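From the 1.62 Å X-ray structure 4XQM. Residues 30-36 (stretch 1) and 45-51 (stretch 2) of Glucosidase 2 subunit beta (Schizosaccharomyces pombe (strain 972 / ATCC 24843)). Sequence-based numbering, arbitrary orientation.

Stretch 1, residues 30-36: SILLGNF
Stretch 2, residues 45-51: KYENGQS

Residues 31-36 form a strand, and a second strand runs through Lys45, Tyr46 and Glu47. The two pair antiparallel in register, although their axes cross at 114°. Together they bury 514 Å².

Asn35 and Glu47 form the hydrogen-bonded pair: Asn35 N donates to Glu47 O and Glu47 N to Asn35 O, each at 2.8 Å and nearly straight. Asn35 O also lies 3.2 Å from Tyr46 CA, in a CA-H...O contact. Further along, Gln50 N donates to Leu32 O at 2.8 Å.

Phe36 and Tyr46 are the neighbouring non-hydrogen-bonded pair, CA atoms 4.3 Å apart, with side chains on the same face. Phe36 is t (chi2 75°) and Tyr46 is m (chi2 78°). The edge of Phe36 points to the face of Tyr46, centroids 5.8 Å apart, planes at 72°. Phe36 CB lies 3.8 Å from Tyr46 CE2. Tyr46 is buried, and its OH is hydrogen-bonded elsewhere in the structure.

Asn35 and Glu47 occupy the other face. Asn35 is m, chi2 -44°. One water accepts from Asn35 ND2 (3.0 Å) and donates to Asn48 OD1 (2.8 Å), linking the two amides. Asn48 is m, with a left-handed backbone (61/43). Glu47 is m,t, extended.

Gly34 (164/158) has a backbone that itself calls for glycine. Its CA lies 3.2 Å from Glu47 O, and a CB would clash with Tyr46 C and Glu47 N. Gly49 (-77/-171) is also buried; its CA is 3.3 Å from Leu32 O, and a CB would clash with Leu32 O and Leu33 O.

Gln50 is t,t and points toward the first strand. It passes along Ile31 (m,t), with Gln50 CB and Gln50 CD each 3.8 Å from Ile31 CG2. Leu32 is t,p, with CD2 4.0 Å from Asn48 O. Both residues set apolar groups near the Gln50-Leu32 bond. Leu33 points its buried side chain away, chi1 -98° between wells. Lys45 is exposed, its end leading away, as suits a charge.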

# COMPACT_ATOMS: atom_id res chain seq x y z
N SER A 30 -6.58 11.84 -1.69
CA SER A 30 -5.51 12.53 -2.43
C SER A 30 -4.18 12.64 -1.67
O SER A 30 -3.24 13.30 -2.12
CB SER A 30 -5.97 13.91 -2.89
OG SER A 30 -6.93 13.76 -3.92
N ILE A 31 -4.09 11.99 -0.51
CA ILE A 31 -2.90 12.05 0.31
C ILE A 31 -1.89 10.95 -0.05
O ILE A 31 -2.26 9.77 -0.13
CB ILE A 31 -3.26 11.94 1.81
CG1 ILE A 31 -4.28 13.02 2.20
CG2 ILE A 31 -2.01 12.03 2.67
CD1 ILE A 31 -4.79 12.88 3.63
N LEU A 32 -0.63 11.33 -0.29
CA LEU A 32 0.41 10.34 -0.56
C LEU A 32 0.81 9.62 0.73
O LEU A 32 1.26 10.26 1.69
CB LEU A 32 1.66 10.99 -1.17
CG LEU A 32 2.86 10.04 -1.39
CD1 LEU A 32 2.55 9.03 -2.48
CD2 LEU A 32 4.10 10.84 -1.75
N LEU A 33 0.64 8.30 0.75
CA LEU A 33 1.08 7.50 1.89
C LEU A 33 2.55 7.09 1.78
O LEU A 33 3.20 6.83 2.78
CB LEU A 33 0.21 6.25 2.04
CG LEU A 33 -0.91 6.35 3.08
CD1 LEU A 33 -1.57 7.73 3.10
CD2 LEU A 33 -1.93 5.23 2.94
N GLY A 34 3.06 7.03 0.56
CA GLY A 34 4.45 6.68 0.36
C GLY A 34 4.76 6.29 -1.07
O GLY A 34 3.86 5.89 -1.82
N ASN A 35 6.03 6.41 -1.43
CA ASN A 35 6.55 5.96 -2.71
C ASN A 35 7.31 4.67 -2.51
O ASN A 35 7.92 4.46 -1.46
CB ASN A 35 7.47 7.04 -3.28
CG ASN A 35 6.88 8.43 -3.14
OD1 ASN A 35 5.69 8.64 -3.40
ND2 ASN A 35 7.69 9.39 -2.71
N PHE A 36 7.28 3.79 -3.50
CA PHE A 36 7.92 2.49 -3.34
C PHE A 36 9.42 2.62 -3.08
O PHE A 36 10.14 3.24 -3.88
CB PHE A 36 7.71 1.60 -4.56
CG PHE A 36 8.45 0.29 -4.46
CD1 PHE A 36 8.00 -0.72 -3.62
CD2 PHE A 36 9.63 0.07 -5.19
CE1 PHE A 36 8.69 -1.92 -3.51
CE2 PHE A 36 10.31 -1.13 -5.08
CZ PHE A 36 9.84 -2.13 -4.24
N LYS A 45 7.76 -1.97 0.98
CA LYS A 45 7.79 -0.77 1.81
C LYS A 45 7.65 0.48 0.95
O LYS A 45 8.42 0.69 0.01
CB LYS A 45 9.09 -0.70 2.63
CG LYS A 45 9.21 -1.83 3.64
CD LYS A 45 10.47 -1.67 4.49
CE LYS A 45 10.55 -2.74 5.57
NZ LYS A 45 11.47 -2.32 6.66
N TYR A 46 6.66 1.30 1.31
CA TYR A 46 6.46 2.59 0.67
C TYR A 46 6.79 3.67 1.70
O TYR A 46 6.34 3.59 2.85
CB TYR A 46 5.00 2.74 0.21
CG TYR A 46 4.61 1.88 -0.98
CD1 TYR A 46 4.35 0.51 -0.82
CD2 TYR A 46 4.49 2.43 -2.25
CE1 TYR A 46 3.98 -0.28 -1.91
CE2 TYR A 46 4.13 1.65 -3.34
CZ TYR A 46 3.88 0.31 -3.17
OH TYR A 46 3.52 -0.45 -4.27
N GLU A 47 7.58 4.67 1.30
CA GLU A 47 8.13 5.64 2.26
C GLU A 47 7.97 7.09 1.81
O GLU A 47 7.61 7.36 0.65
CB GLU A 47 9.61 5.31 2.52
CG GLU A 47 9.82 3.91 3.06
CD GLU A 47 11.28 3.57 3.29
OE1 GLU A 47 12.15 4.41 2.98
OE2 GLU A 47 11.54 2.45 3.79
N ASN A 48 8.23 8.02 2.72
CA ASN A 48 8.29 9.45 2.42
C ASN A 48 6.99 10.03 1.88
O ASN A 48 6.99 10.84 0.95
CB ASN A 48 9.44 9.77 1.45
CG ASN A 48 10.69 8.99 1.77
OD1 ASN A 48 11.24 8.31 0.90
ND2 ASN A 48 11.14 9.06 3.02
N GLY A 49 5.87 9.64 2.48
CA GLY A 49 4.58 10.21 2.13
C GLY A 49 4.40 11.60 2.73
O GLY A 49 5.33 12.18 3.28
N GLN A 50 3.17 12.11 2.62
CA GLN A 50 2.84 13.46 3.05
C GLN A 50 2.99 13.64 4.56
O GLN A 50 2.82 12.68 5.34
CB GLN A 50 1.40 13.80 2.63
CG GLN A 50 0.94 15.20 3.05
CD GLN A 50 -0.49 15.53 2.64
OE1 GLN A 50 -1.35 15.80 3.49
NE2 GLN A 50 -0.74 15.54 1.33
N SER A 51 3.34 14.86 4.96
CA SER A 51 3.42 15.23 6.37
C SER A 51 2.09 14.98 7.09
O SER A 51 1.01 14.94 6.47
CB SER A 51 3.85 16.69 6.52
OG SER A 51 2.84 17.56 6.03
O HOH W 1 10.43 8.41 -1.83